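Local coordinates for cellobiose 2-epimerase (Spirochaeta thermophila DSM 6192, PDB 5ZIG), which probably catalyses the reversible epimerisation of cellobiose to beta-D-glucosyl-(1->4)-D-mannose, at residues Gln13-Leu18 / Glu392-Ile397; Thr60-Trp65 / Asn122-Tyr127; Phe102-His107 / Val116-Gly121; Val323-Ala328 / Leu338-Thr343. All coordinates share one frame; numbering follows the deposited sequence. Where two conformers were deposited one is given.

Interaction 1. Residues Gln13-Leu18 / Glu392-Ile397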
loop_
_atom_site.group_PDB
_atom_site.type_symbol
_atom_site.label_atom_id
_atom_site.label_comp_id
_atom_site.label_asym_id
_atom_site.label_seq_id
_atom_site.Cartn_x
_atom_site.Cartn_y
_atom_site.Cartn_z
ATOM N N GLN A 13 -20.134 4.250 14.928
ATOM C CA GLN A 13 -19.212 3.689 15.899
ATOM C C GLN A 13 -17.832 3.465 15.268
ATOM O O GLN A 13 -16.810 3.912 15.808
ATOM C CB GLN A 13 -19.808 2.397 16.468
ATOM C CG GLN A 13 -18.987 1.696 17.557
ATOM C CD GLN A 13 -18.504 2.640 18.634
ATOM O OE1 GLN A 13 -19.161 3.640 18.947
ATOM N NE2 GLN A 13 -17.344 2.330 19.213
ATOM N N ILE A 14 -17.794 2.813 14.102
ATOM C CA ILE A 14 -16.516 2.466 13.471
ATOM C C ILE A 14 -15.749 3.720 13.071
ATOM O O ILE A 14 -14.524 3.807 13.239
ATOM C CB ILE A 14 -16.760 1.539 12.268
ATOM C CG1 ILE A 14 -17.216 0.184 12.808
ATOM C CG2 ILE A 14 -15.480 1.449 11.335
ATOM C CD1 ILE A 14 -17.842 -0.721 11.785
ATOM N N ARG A 15 -16.462 4.712 12.546
ATOM C CA ARG A 15 -15.839 5.981 12.212
ATOM C C ARG A 15 -15.051 6.532 13.395
ATOM O O ARG A 15 -13.915 7.001 13.242
ATOM C CB ARG A 15 -16.926 6.957 11.756
ATOM C CG ARG A 15 -16.456 8.102 10.952
ATOM C CD ARG A 15 -15.834 9.190 11.797
ATOM N NE ARG A 15 -15.460 10.302 10.933
ATOM C CZ ARG A 15 -14.546 11.213 11.230
ATOM N NH1 ARG A 15 -13.877 11.160 12.387
ATOM N NH2 ARG A 15 -14.319 12.187 10.357
ATOM N N SER A 16 -15.654 6.504 14.589
ATOM C CA SER A 16 -14.986 7.066 15.754
ATOM C C SER A 16 -13.771 6.235 16.163
ATOM O O SER A 16 -12.755 6.799 16.579
ATOM C CB SER A 16 -15.983 7.194 16.910
ATOM O OG SER A 16 -16.097 5.963 17.590
ATOM N N GLU A 17 -13.840 4.907 16.029
ATOM C CA GLU A 17 -12.689 4.063 16.344
ATOM C C GLU A 17 -11.577 4.261 15.321
ATOM O O GLU A 17 -10.391 4.244 15.673
ATOM C CB GLU A 17 -13.107 2.595 16.401
ATOM C CG GLU A 17 -14.342 2.385 17.286
ATOM C CD GLU A 17 -14.867 0.954 17.306
ATOM O OE1 GLU A 17 -14.528 0.160 16.409
ATOM O OE2 GLU A 17 -15.631 0.627 18.235
ATOM N N LEU A 18 -11.947 4.449 14.051
ATOM C CA LEU A 18 -10.962 4.787 13.032
ATOM C C LEU A 18 -10.182 6.027 13.432
ATOM O O LEU A 18 -8.948 6.050 13.339
ATOM C CB LEU A 18 -11.649 4.980 11.678
ATOM C CG LEU A 18 -12.297 3.740 11.064
ATOM C CD1 LEU A 18 -13.149 4.082 9.855
ATOM C CD2 LEU A 18 -11.264 2.717 10.691
ATOM N N GLU A 392 -8.923 6.358 4.771
ATOM C CA GLU A 392 -9.898 5.916 3.784
ATOM C C GLU A 392 -11.235 5.566 4.442
ATOM O O GLU A 392 -12.297 5.925 3.925
ATOM C CB GLU A 392 -9.350 4.715 3.009
ATOM C CG GLU A 392 -8.315 5.106 1.937
ATOM C CD GLU A 392 -8.934 5.859 0.762
ATOM O OE1 GLU A 392 -10.062 5.502 0.324
ATOM O OE2 GLU A 392 -8.289 6.815 0.273
ATOM N N GLY A 393 -11.204 4.856 5.579
ATOM C CA GLY A 393 -12.448 4.551 6.282
ATOM C C GLY A 393 -13.212 5.801 6.691
ATOM O O GLY A 393 -14.426 5.877 6.522
ATOM N N MET A 394 -12.506 6.808 7.201
ATOM C CA MET A 394 -13.183 7.996 7.706
ATOM C C MET A 394 -13.868 8.749 6.580
ATOM O O MET A 394 -15.038 9.140 6.704
ATOM C CB MET A 394 -12.184 8.902 8.426
ATOM C CG MET A 394 -11.924 8.477 9.859
ATOM S SD MET A 394 -10.909 9.668 10.740
ATOM C CE MET A 394 -9.277 9.137 10.222
ATOM N N ARG A 395 -13.154 8.954 5.468
ATOM C CA ARG A 395 -13.734 9.688 4.357
ATOM C C ARG A 395 -14.886 8.927 3.731
ATOM O O ARG A 395 -15.906 9.523 3.366
ATOM C CB ARG A 395 -12.678 9.988 3.300
ATOM C CG ARG A 395 -12.954 11.290 2.549
ATOM C CD ARG A 395 -12.206 11.321 1.227
ATOM N NE ARG A 395 -12.426 10.119 0.423
ATOM C CZ ARG A 395 -11.507 9.184 0.203
ATOM N NH1 ARG A 395 -10.294 9.308 0.733
ATOM N NH2 ARG A 395 -11.789 8.119 -0.541
ATOM N N ARG A 396 -14.736 7.611 3.587
ATOM C CA ARG A 396 -15.761 6.825 2.918
ATOM C C ARG A 396 -16.990 6.668 3.796
ATOM O O ARG A 396 -18.124 6.766 3.304
ATOM C CB ARG A 396 -15.212 5.453 2.535
ATOM C CG ARG A 396 -14.243 5.463 1.358
ATOM C CD ARG A 396 -13.518 4.103 1.322
ATOM N NE ARG A 396 -12.389 4.067 0.397
ATOM C CZ ARG A 396 -12.489 3.748 -0.889
ATOM N NH1 ARG A 396 -13.668 3.435 -1.413
ATOM N NH2 ARG A 396 -11.409 3.749 -1.649
ATOM N N ILE A 397 -16.792 6.383 5.090
ATOM C CA ILE A 397 -17.942 6.197 5.971
ATOM C C ILE A 397 -18.729 7.494 6.086
ATOM O O ILE A 397 -19.964 7.490 5.995
ATOM C CB ILE A 397 -17.503 5.653 7.345
ATOM C CG1 ILE A 397 -17.288 4.141 7.258
ATOM C CG2 ILE A 397 -18.568 5.909 8.394
ATOM C CD1 ILE A 397 -16.710 3.531 8.544
#

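Interaction 2. Residues Thr60-Trp65 / Asn122-Tyr127. With EDO (1,2-ethanediol), chain E.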
loop_
_atom_site.group_PDB
_atom_site.type_symbol
_atom_site.label_atom_id
_atom_site.label_comp_id
_atom_site.label_asym_id
_atom_site.label_seq_id
_atom_site.Cartn_x
_atom_site.Cartn_y
_atom_site.Cartn_z
ATOM N N THR A 60 10.741 4.183 4.953
ATOM C CA THR A 60 10.934 5.623 5.100
ATOM C C THR A 60 9.922 6.405 4.271
ATOM O O THR A 60 9.408 7.436 4.721
ATOM C CB THR A 60 12.361 5.983 4.690
ATOM O OG1 THR A 60 13.277 5.285 5.548
ATOM C CG2 THR A 60 12.601 7.503 4.776
ATOM N N ALA A 61 9.640 5.944 3.049
ATOM C CA ALA A 61 8.655 6.623 2.210
ATOM C C ALA A 61 7.239 6.441 2.755
ATOM O O ALA A 61 6.414 7.361 2.677
ATOM C CB ALA A 61 8.751 6.111 0.775
ATOM N N ARG A 62 6.940 5.267 3.312
ATOM C CA ARG A 62 5.637 5.059 3.949
ATOM C C ARG A 62 5.424 6.030 5.107
ATOM O O ARG A 62 4.341 6.616 5.237
ATOM C CB ARG A 62 5.504 3.611 4.410
ATOM C CG ARG A 62 5.240 2.663 3.239
ATOM C CD ARG A 62 5.108 1.223 3.667
ATOM N NE ARG A 62 4.838 0.339 2.533
ATOM C CZ ARG A 62 4.665 -0.980 2.642
ATOM N NH1 ARG A 62 4.705 -1.563 3.835
ATOM N NH2 ARG A 62 4.415 -1.713 1.568
ATOM N N HIS A 63 6.454 6.244 5.937
ATOM C CA HIS A 63 6.324 7.216 7.020
ATOM C C HIS A 63 6.167 8.630 6.482
ATOM O O HIS A 63 5.384 9.421 7.025
ATOM C CB HIS A 63 7.520 7.127 7.966
ATOM C CG HIS A 63 7.529 5.885 8.805
ATOM N ND1 HIS A 63 6.391 5.375 9.398
ATOM C CD2 HIS A 63 8.533 5.030 9.118
ATOM C CE1 HIS A 63 6.700 4.269 10.058
ATOM N NE2 HIS A 63 7.996 4.045 9.913
ATOM N N LEU A 64 6.902 8.971 5.413
ATOM C CA LEU A 64 6.684 10.263 4.769
ATOM C C LEU A 64 5.236 10.412 4.306
ATOM O O LEU A 64 4.601 11.447 4.545
ATOM C CB LEU A 64 7.634 10.450 3.586
ATOM C CG LEU A 64 7.399 11.825 2.914
ATOM C CD1 LEU A 64 7.483 12.957 3.942
ATOM C CD2 LEU A 64 8.325 12.123 1.704
ATOM N N TRP A 65 4.706 9.397 3.612
ATOM C CA TRP A 65 3.325 9.472 3.147
ATOM C C TRP A 65 2.373 9.579 4.332
ATOM O O TRP A 65 1.495 10.445 4.355
ATOM C CB TRP A 65 2.971 8.260 2.270
ATOM C CG TRP A 65 1.542 8.308 1.700
ATOM C CD1 TRP A 65 1.154 8.815 0.485
ATOM C CD2 TRP A 65 0.340 7.817 2.327
ATOM N NE1 TRP A 65 -0.201 8.671 0.322
ATOM C CE2 TRP A 65 -0.725 8.059 1.435
ATOM C CE3 TRP A 65 0.071 7.181 3.546
ATOM C CZ2 TRP A 65 -2.045 7.714 1.735
ATOM C CZ3 TRP A 65 -1.256 6.837 3.841
ATOM C CH2 TRP A 65 -2.285 7.096 2.934
ATOM N N ASN A 122 11.056 2.839 -5.557
ATOM C CA ASN A 122 11.020 4.130 -6.227
ATOM C C ASN A 122 9.581 4.589 -6.484
ATOM O O ASN A 122 9.303 5.798 -6.443
ATOM C CB ASN A 122 11.835 4.049 -7.523
ATOM C CG ASN A 122 13.338 4.136 -7.261
ATOM O OD1 ASN A 122 13.917 5.214 -7.318
ATOM N ND2 ASN A 122 13.956 3.014 -6.928
ATOM N N ALA A 123 8.658 3.649 -6.735
ATOM C CA ALA A 123 7.227 3.985 -6.793
ATOM C C ALA A 123 6.764 4.623 -5.491
ATOM O O ALA A 123 6.231 5.737 -5.487
ATOM C CB ALA A 123 6.380 2.741 -7.079
ATOM N N PHE A 124 6.957 3.921 -4.368
ATOM C CA PHE A 124 6.550 4.469 -3.077
ATOM C C PHE A 124 7.152 5.846 -2.828
ATOM O O PHE A 124 6.500 6.704 -2.233
ATOM C CB PHE A 124 6.933 3.513 -1.937
ATOM C CG PHE A 124 5.795 2.653 -1.475
ATOM C CD1 PHE A 124 4.817 3.166 -0.637
ATOM C CD2 PHE A 124 5.664 1.355 -1.938
ATOM C CE1 PHE A 124 3.720 2.377 -0.231
ATOM C CE2 PHE A 124 4.576 0.567 -1.555
ATOM C CZ PHE A 124 3.606 1.080 -0.686
ATOM N N ALA A 125 8.381 6.090 -3.292
ATOM C CA ALA A 125 8.961 7.418 -3.133
ATOM C C ALA A 125 8.136 8.452 -3.886
ATOM O O ALA A 125 7.864 9.539 -3.371
ATOM C CB ALA A 125 10.423 7.437 -3.616
ATOM N N VAL A 126 7.748 8.144 -5.119
ATOM C CA VAL A 126 6.919 9.082 -5.868
ATOM C C VAL A 126 5.616 9.332 -5.111
ATOM O O VAL A 126 5.264 10.479 -4.808
ATOM C CB VAL A 126 6.679 8.559 -7.295
ATOM C CG1 VAL A 126 5.488 9.297 -7.977
ATOM C CG2 VAL A 126 7.962 8.672 -8.124
ATOM N N TYR A 127 4.931 8.244 -4.737
ATOM C CA TYR A 127 3.701 8.297 -3.928
ATOM C C TYR A 127 3.853 9.220 -2.722
ATOM O O TYR A 127 3.058 10.143 -2.523
ATOM C CB TYR A 127 3.355 6.870 -3.484
ATOM C CG TYR A 127 2.036 6.634 -2.749
ATOM C CD1 TYR A 127 0.814 7.011 -3.298
ATOM C CD2 TYR A 127 2.024 5.961 -1.516
ATOM C CE1 TYR A 127 -0.421 6.741 -2.602
ATOM C CE2 TYR A 127 0.847 5.684 -0.851
ATOM C CZ TYR A 127 -0.376 6.075 -1.389
ATOM O OH TYR A 127 -1.534 5.807 -0.674
HETATM C C1 EDO E . -5.376 6.737 -1.543
HETATM O O1 EDO E . -4.335 7.705 -1.368
HETATM C C2 EDO E . -4.930 5.714 -2.575
HETATM O O2 EDO E . -3.500 5.662 -2.535
#

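Interaction 3. Residues Phe102-His107 / Val116-Gly121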
loop_
_atom_site.group_PDB
_atom_site.type_symbol
_atom_site.label_atom_id
_atom_site.label_comp_id
_atom_site.label_asym_id
_atom_site.label_seq_id
_atom_site.Cartn_x
_atom_site.Cartn_y
_atom_site.Cartn_z
ATOM N N PHE A 102 16.253 6.262 -5.980
ATOM C CA PHE A 102 16.476 6.047 -4.558
ATOM C C PHE A 102 17.053 4.659 -4.316
ATOM O O PHE A 102 16.602 3.675 -4.917
ATOM C CB PHE A 102 15.156 6.253 -3.760
ATOM C CG PHE A 102 14.623 7.662 -3.860
ATOM C CD1 PHE A 102 13.884 8.056 -4.963
ATOM C CD2 PHE A 102 14.928 8.601 -2.903
ATOM C CE1 PHE A 102 13.442 9.347 -5.084
ATOM C CE2 PHE A 102 14.501 9.891 -3.031
ATOM C CZ PHE A 102 13.748 10.263 -4.123
ATOM N N PHE A 103 18.072 4.599 -3.454
ATOM C CA PHE A 103 18.610 3.322 -2.992
ATOM C C PHE A 103 17.563 2.515 -2.220
ATOM O O PHE A 103 16.659 3.064 -1.590
ATOM C CB PHE A 103 19.815 3.545 -2.073
ATOM C CG PHE A 103 20.937 4.298 -2.693
ATOM C CD1 PHE A 103 21.595 3.795 -3.804
ATOM C CD2 PHE A 103 21.371 5.497 -2.143
ATOM C CE1 PHE A 103 22.650 4.497 -4.366
ATOM C CE2 PHE A 103 22.425 6.198 -2.702
ATOM C CZ PHE A 103 23.061 5.700 -3.808
ATOM N N TRP A 104 17.737 1.191 -2.227
ATOM C CA TRP A 104 16.834 0.273 -1.539
ATOM C C TRP A 104 16.955 0.381 -0.016
ATOM O O TRP A 104 15.943 0.340 0.701
ATOM C CB TRP A 104 17.126 -1.160 -2.010
ATOM C CG TRP A 104 16.300 -2.184 -1.348
ATOM C CD1 TRP A 104 16.746 -3.183 -0.536
ATOM C CD2 TRP A 104 14.888 -2.368 -1.479
ATOM N NE1 TRP A 104 15.691 -3.950 -0.114
ATOM C CE2 TRP A 104 14.542 -3.479 -0.683
ATOM C CE3 TRP A 104 13.872 -1.674 -2.164
ATOM C CZ2 TRP A 104 13.229 -3.925 -0.544
ATOM C CZ3 TRP A 104 12.564 -2.129 -2.039
ATOM C CH2 TRP A 104 12.255 -3.250 -1.214
ATOM N N SER A 105 18.177 0.514 0.489
ATOM C CA SER A 105 18.341 0.618 1.932
ATOM C C SER A 105 19.646 1.342 2.201
ATOM O O SER A 105 20.553 1.347 1.366
ATOM C CB SER A 105 18.349 -0.754 2.610
ATOM O OG SER A 105 19.345 -1.590 2.042
ATOM N N VAL A 106 19.723 1.961 3.375
ATOM C CA VAL A 106 20.950 2.575 3.841
ATOM C C VAL A 106 21.186 2.156 5.280
ATOM O O VAL A 106 20.305 1.616 5.950
ATOM C CB VAL A 106 20.948 4.114 3.684
ATOM C CG1 VAL A 106 20.576 4.537 2.238
ATOM C CG2 VAL A 106 20.005 4.756 4.684
ATOM N N HIS A 107 22.402 2.433 5.745
ATOM C CA HIS A 107 22.768 2.211 7.130
ATOM C C HIS A 107 22.096 3.240 8.028
ATOM O O HIS A 107 21.640 4.282 7.549
ATOM C CB HIS A 107 24.282 2.297 7.283
ATOM C CG HIS A 107 25.006 1.163 6.629
ATOM N ND1 HIS A 107 25.322 0.002 7.298
ATOM C CD2 HIS A 107 25.455 1.002 5.360
ATOM C CE1 HIS A 107 25.955 -0.820 6.475
ATOM N NE2 HIS A 107 26.042 -0.239 5.291
ATOM N N VAL A 116 20.781 -1.165 -5.137
ATOM C CA VAL A 116 19.885 -1.523 -6.237
ATOM C C VAL A 116 18.654 -0.613 -6.235
ATOM O O VAL A 116 18.181 -0.171 -5.180
ATOM C CB VAL A 116 19.504 -3.014 -6.125
ATOM C CG1 VAL A 116 18.169 -3.312 -6.785
ATOM C CG2 VAL A 116 20.627 -3.881 -6.725
ATOM N N LYS A 117 18.157 -0.295 -7.447
ATOM C CA LYS A 117 16.975 0.545 -7.651
ATOM C C LYS A 117 15.774 -0.346 -7.951
ATOM O O LYS A 117 15.558 -0.761 -9.090
ATOM C CB LYS A 117 17.202 1.535 -8.787
ATOM C CG LYS A 117 18.521 2.219 -8.718
ATOM C CD LYS A 117 18.669 2.934 -7.367
ATOM C CE LYS A 117 18.695 4.434 -7.524
ATOM N NZ LYS A 117 20.002 4.939 -8.069
ATOM N N LYS A 118 14.977 -0.621 -6.926
ATOM C CA LYS A 118 13.749 -1.378 -7.116
ATOM C C LYS A 118 12.617 -0.419 -7.465
ATOM O O LYS A 118 12.388 0.566 -6.757
ATOM C CB LYS A 118 13.409 -2.182 -5.860
ATOM C CG LYS A 118 14.541 -3.101 -5.411
ATOM C CD LYS A 118 14.035 -4.304 -4.601
ATOM C CE LYS A 118 15.186 -5.130 -4.022
ATOM N NZ LYS A 118 14.724 -6.481 -3.581
ATOM N N LEU A 119 11.925 -0.703 -8.570
ATOM C CA LEU A 119 10.811 0.147 -8.967
ATOM C C LEU A 119 9.748 0.189 -7.879
ATOM O O LEU A 119 9.146 1.243 -7.630
ATOM C CB LEU A 119 10.222 -0.337 -10.291
ATOM C CG LEU A 119 10.991 0.234 -11.489
ATOM C CD1 LEU A 119 12.444 -0.267 -11.556
ATOM C CD2 LEU A 119 10.248 -0.061 -12.753
ATOM N N TYR A 120 9.547 -0.934 -7.194
ATOM C CA TYR A 120 8.621 -0.960 -6.067
ATOM C C TYR A 120 8.919 0.164 -5.099
ATOM O O TYR A 120 8.030 0.943 -4.743
ATOM C CB TYR A 120 8.696 -2.297 -5.360
ATOM C CG TYR A 120 7.675 -2.443 -4.261
ATOM C CD1 TYR A 120 7.967 -2.056 -2.958
ATOM C CD2 TYR A 120 6.415 -2.959 -4.530
ATOM C CE1 TYR A 120 7.031 -2.186 -1.950
ATOM C CE2 TYR A 120 5.471 -3.101 -3.519
ATOM C CZ TYR A 120 5.786 -2.715 -2.232
ATOM O OH TYR A 120 4.847 -2.852 -1.226
ATOM N N GLY A 121 10.172 0.277 -4.667
ATOM C CA GLY A 121 10.523 1.333 -3.731
ATOM C C GLY A 121 10.543 2.721 -4.331
ATOM O O GLY A 121 10.151 3.695 -3.684
HETATM O O HOH W 1 15.802 0.848 -4.535
#

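Interaction 4. Residues Val323-Ala328 / Leu338-Thr343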
loop_
_atom_site.group_PDB
_atom_site.type_symbol
_atom_site.label_atom_id
_atom_site.label_comp_id
_atom_site.label_asym_id
_atom_site.label_seq_id
_atom_site.Cartn_x
_atom_site.Cartn_y
_atom_site.Cartn_z
ATOM N N VAL A 323 -10.801 -1.518 3.573
ATOM C CA VAL A 323 -11.013 -0.484 2.557
ATOM C C VAL A 323 -11.682 -1.079 1.335
ATOM O O VAL A 323 -12.567 -0.462 0.729
ATOM C CB VAL A 323 -9.691 0.211 2.202
ATOM C CG1 VAL A 323 -9.953 1.371 1.271
ATOM C CG2 VAL A 323 -9.025 0.708 3.470
ATOM N N GLY A 324 -11.337 -2.322 1.011
ATOM C CA GLY A 324 -11.902 -2.950 -0.163
ATOM C C GLY A 324 -13.388 -3.209 -0.031
ATOM O O GLY A 324 -14.132 -3.074 -1.000
ATOM N N PHE A 325 -13.840 -3.578 1.173
ATOM C CA PHE A 325 -15.250 -3.871 1.355
ATOM C C PHE A 325 -16.080 -2.592 1.331
ATOM O O PHE A 325 -17.201 -2.587 0.811
ATOM C CB PHE A 325 -15.459 -4.660 2.655
ATOM C CG PHE A 325 -15.029 -6.098 2.558
ATOM C CD1 PHE A 325 -15.366 -6.855 1.444
ATOM C CD2 PHE A 325 -14.302 -6.690 3.570
ATOM C CE1 PHE A 325 -14.971 -8.177 1.339
ATOM C CE2 PHE A 325 -13.913 -8.004 3.481
ATOM C CZ PHE A 325 -14.243 -8.750 2.367
ATOM N N LEU A 326 -15.548 -1.500 1.894
ATOM C CA LEU A 326 -16.227 -0.213 1.809
ATOM C C LEU A 326 -16.346 0.249 0.364
ATOM O O LEU A 326 -17.409 0.740 -0.067
ATOM C CB LEU A 326 -15.483 0.823 2.638
ATOM C CG LEU A 326 -15.391 0.594 4.153
ATOM C CD1 LEU A 326 -14.547 1.704 4.755
ATOM C CD2 LEU A 326 -16.785 0.499 4.854
ATOM N N ASN A 327 -15.255 0.087 -0.398
ATOM C CA ASN A 327 -15.247 0.457 -1.806
ATOM C C ASN A 327 -16.271 -0.348 -2.593
ATOM O O ASN A 327 -16.916 0.179 -3.497
ATOM C CB ASN A 327 -13.841 0.234 -2.383
ATOM C CG ASN A 327 -13.700 0.773 -3.788
ATOM O OD1 ASN A 327 -13.724 1.979 -4.015
ATOM N ND2 ASN A 327 -13.552 -0.124 -4.738
ATOM N N ALA A 328 -16.395 -1.642 -2.285
ATOM C CA ALA A 328 -17.320 -2.498 -3.013
ATOM C C ALA A 328 -18.771 -2.121 -2.753
ATOM O O ALA A 328 -19.630 -2.330 -3.621
ATOM C CB ALA A 328 -17.099 -3.957 -2.631
ATOM N N LEU A 338 -20.776 -3.864 3.404
ATOM C CA LEU A 338 -20.569 -3.144 4.655
ATOM C C LEU A 338 -20.544 -4.098 5.851
ATOM O O LEU A 338 -19.771 -3.891 6.794
ATOM C CB LEU A 338 -21.654 -2.081 4.838
ATOM C CG LEU A 338 -21.665 -0.914 3.847
ATOM C CD1 LEU A 338 -22.771 0.089 4.157
ATOM C CD2 LEU A 338 -20.288 -0.229 3.806
ATOM N N ASP A 339 -21.401 -5.130 5.840
ATOM C CA ASP A 339 -21.344 -6.160 6.874
ATOM C C ASP A 339 -19.937 -6.735 6.968
ATOM O O ASP A 339 -19.382 -6.910 8.065
ATOM C CB ASP A 339 -22.343 -7.289 6.572
ATOM C CG ASP A 339 -23.810 -6.843 6.643
ATOM O OD1 ASP A 339 -24.124 -5.913 7.406
ATOM O OD2 ASP A 339 -24.653 -7.428 5.928
ATOM N N HIS A 340 -19.350 -7.018 5.811
ATOM C CA HIS A 340 -18.018 -7.593 5.744
ATOM C C HIS A 340 -16.979 -6.633 6.321
ATOM O O HIS A 340 -16.220 -6.997 7.224
ATOM C CB HIS A 340 -17.728 -7.974 4.284
ATOM C CG HIS A 340 -18.565 -9.125 3.788
ATOM N ND1 HIS A 340 -18.915 -10.198 4.590
ATOM C CD2 HIS A 340 -19.116 -9.373 2.576
ATOM C CE1 HIS A 340 -19.632 -11.058 3.886
ATOM N NE2 HIS A 340 -19.766 -10.583 2.660
ATOM N N ALA A 341 -16.959 -5.386 5.836
ATOM C CA ALA A 341 -16.073 -4.365 6.394
ATOM C C ALA A 341 -16.190 -4.292 7.914
ATOM O O ALA A 341 -15.189 -4.372 8.631
ATOM C CB ALA A 341 -16.385 -3.001 5.787
ATOM N N CYS A 342 -17.412 -4.100 8.420
ATOM C CA CYS A 342 -17.623 -4.090 9.864
ATOM C C CYS A 342 -17.029 -5.335 10.515
ATOM O O CYS A 342 -16.361 -5.238 11.546
ATOM C CB CYS A 342 -19.119 -3.967 10.192
ATOM S SG CYS A 342 -19.985 -2.461 9.556
ATOM N N THR A 343 -17.253 -6.508 9.915
ATOM C CA THR A 343 -16.699 -7.750 10.457
ATOM C C THR A 343 -15.179 -7.707 10.503
ATOM O O THR A 343 -14.565 -8.095 11.505
ATOM C CB THR A 343 -17.171 -8.943 9.616
ATOM O OG1 THR A 343 -18.560 -9.172 9.855
ATOM C CG2 THR A 343 -16.391 -10.213 9.961
#

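Interaction 1. Residues Gln13-Leu18 / Glu392-Ile397
Leu18 drives its CD1 methyl against the backbone of Gly393, 3.6 Å from Gly393 C, and this is the tight part of the contact. The glycine leaves room for the methyl, since any beta carbon at that position would clash with it. Leu18 CD1 also meets Ile397 CD1 at 3.8 Å, and the same Ile397 methyl receives Ile14 CG2, the two isoleucine side chains crossing at about a right angle. Ile397 has CG2 anti to its backbone N, and this second branch packs against Arg15 CB at 3.9 Å.

Towards the outer side the packing turns looser and more polar. Met394 lays SD over one face of the Arg15 guanidinium, offset toward its rim and 3.7 Å from NH1, while Arg15 NE forms a salt bridge to Asp398. An alanine in place of Arg15 would probably leave Asp398 without this charged mate and take away the guanidinium face on which Met394 SD rests. Away from the interface, Glu392 ties Arg395 and Arg396 of its own helix into a salt-bridge network.

The axes of 13-18 and 392-397 approach to 9.0 Å at 148°, an antiparallel pairing within near-terminal helices 7-31 and 384-402, consistent with closure of an (alpha/alpha) barrel.

Interaction 2. Residues Thr60-Trp65 / Asn122-Tyr127
With CG anti to the backbone N in both Trp65 (chi1 -178°) and Tyr127 (chi1 -174°), the two rings come together as an offset stack. The five-membered ring of Trp65 lies 3.9 Å from the Tyr127 ring, centroid to centroid, with the planes only 13° apart. Trp65 NE1 sits over the Tyr127 face, 3.1 Å from CZ. Tyr127 OH and O2 of a 1,2-ethanediol, probably from the crystallisation liquor, share a hydrogen bond of 2.7 Å.

Arg62 runs extended from CG to NE and sets NE over one face of Phe124, 3.5 Å from CZ, its guanidinium steeply inclined to the ring. The Phe124 ring also stacks with His196. One turn before Trp65, Ala61 places CB 3.8 Å from Phe124 O, a small side chain where the backbones come nearest, Ala61 CA and Ala125 CA being 5.4 Å apart. An alanine in place of Trp65 would probably leave the Tyr127 ring without its stacking partner and freer to turn.

Segments 60-65 and 122-127 run nearly parallel, their axes 8.6 Å apart, as neighbouring helices do within one layer of the (alpha/alpha) barrel of this epimerase family.

Interaction 3. Residues Phe102-His107 / Val116-Gly121
The indole of Trp104 carries the aliphatic chain of Lys118 over one face, while the backbone N of Gly121 and a bound water lie at its edge, near the ring plane. Lys118 CD stands 3.6 Å from the centroid of the six-membered ring in a CH-pi contact, 13° off the ring normal. The chain is extended beyond CG and continues across the same face, bringing NZ to 4.5 Å from that centroid in a cation-pi interaction. CG of Trp104 is anti to the backbone N (chi1 178°), on the side of Lys118, the N-cap residue of helix 119-136.

The water bridges the two backbones. It donates to Phe102 O and to Val116 O, the latter at 2.7 Å, and accepts from Lys118 N at 2.9 Å, so that three backbone groups are gripped by one molecule. The Lys117 chain is bent beyond CG and brings CD to 3.3 Å from Phe102 O. Its NZ is held beyond the contact by Arg100 O and by a salt bridge to Asp96.

Strand 105-106 pairs with strand 55-56, whereas strand 117-118 belongs to a separate sheet with 167-168. The contact therefore joins two small sheets ahead of helix 119-136, with Trp104 also touching Val58 of helix 57-73 and Phe102 reaching Leu90 of helix 77-94.

Interaction 4. Residues Val323-Ala328 / Leu338-Thr343
Phe325 and His340 supply the aromatic part of the contact. His340 CB sits over the centre of the Phe325 ring, 3.6 Å from the centroid and 8° off the normal, a CH-pi contact. The imidazole itself meets the phenyl ring obliquely, the two planes 46° apart. The bond to CB of Phe325 points at helix 336-352, and CG lies anti to the carbonyl carbon (chi1 -75°), against His340 CB.

The remaining contacts are aliphatic. Ala341 points its CB between two side chains of the facing helix, 3.7 Å from Phe325 CB and 3.6 Å from Leu326 CD2. That leucine methyl also touches Leu338 CD2 at 3.7 Å, where the two side chains cross at about a right angle. With alanine at the point of nearest backbone approach, the axes of 323-328 and 338-343 approach to 7.9 Å.

Met285 of helix 275-294 packs on Phe325, and Leu338 reaches Ile400 of helix 384-402. Helices 315-332 and 336-352, joined by a short turn, form an antiparallel helical hairpin, the element from which the six-hairpin (alpha/alpha) barrel is built.

Overall arrangement
Interactions 1, 2 and 4 are buried helix pairings, whereas interaction 3 is only partly buried and lies among loops and short strands. Interactions 2 and 3 share helix 119-136 and touch where Asn122 OD1 accepts a hydrogen bond from Phe102 N. Interactions 1 and 4 adjoin on the far side of the chain's centre from interaction 3, linked by Arg396 and Asn327. The chemistry follows position: interaction 4 is apolar and aromatic, interaction 1 adds a methionine and an arginine to an aliphatic centre, and interaction 2, nearest the middle of the chain at about 10 Å between centres, relies on stacked rings. Interaction 3 depends instead on a bridging water and lysine chains.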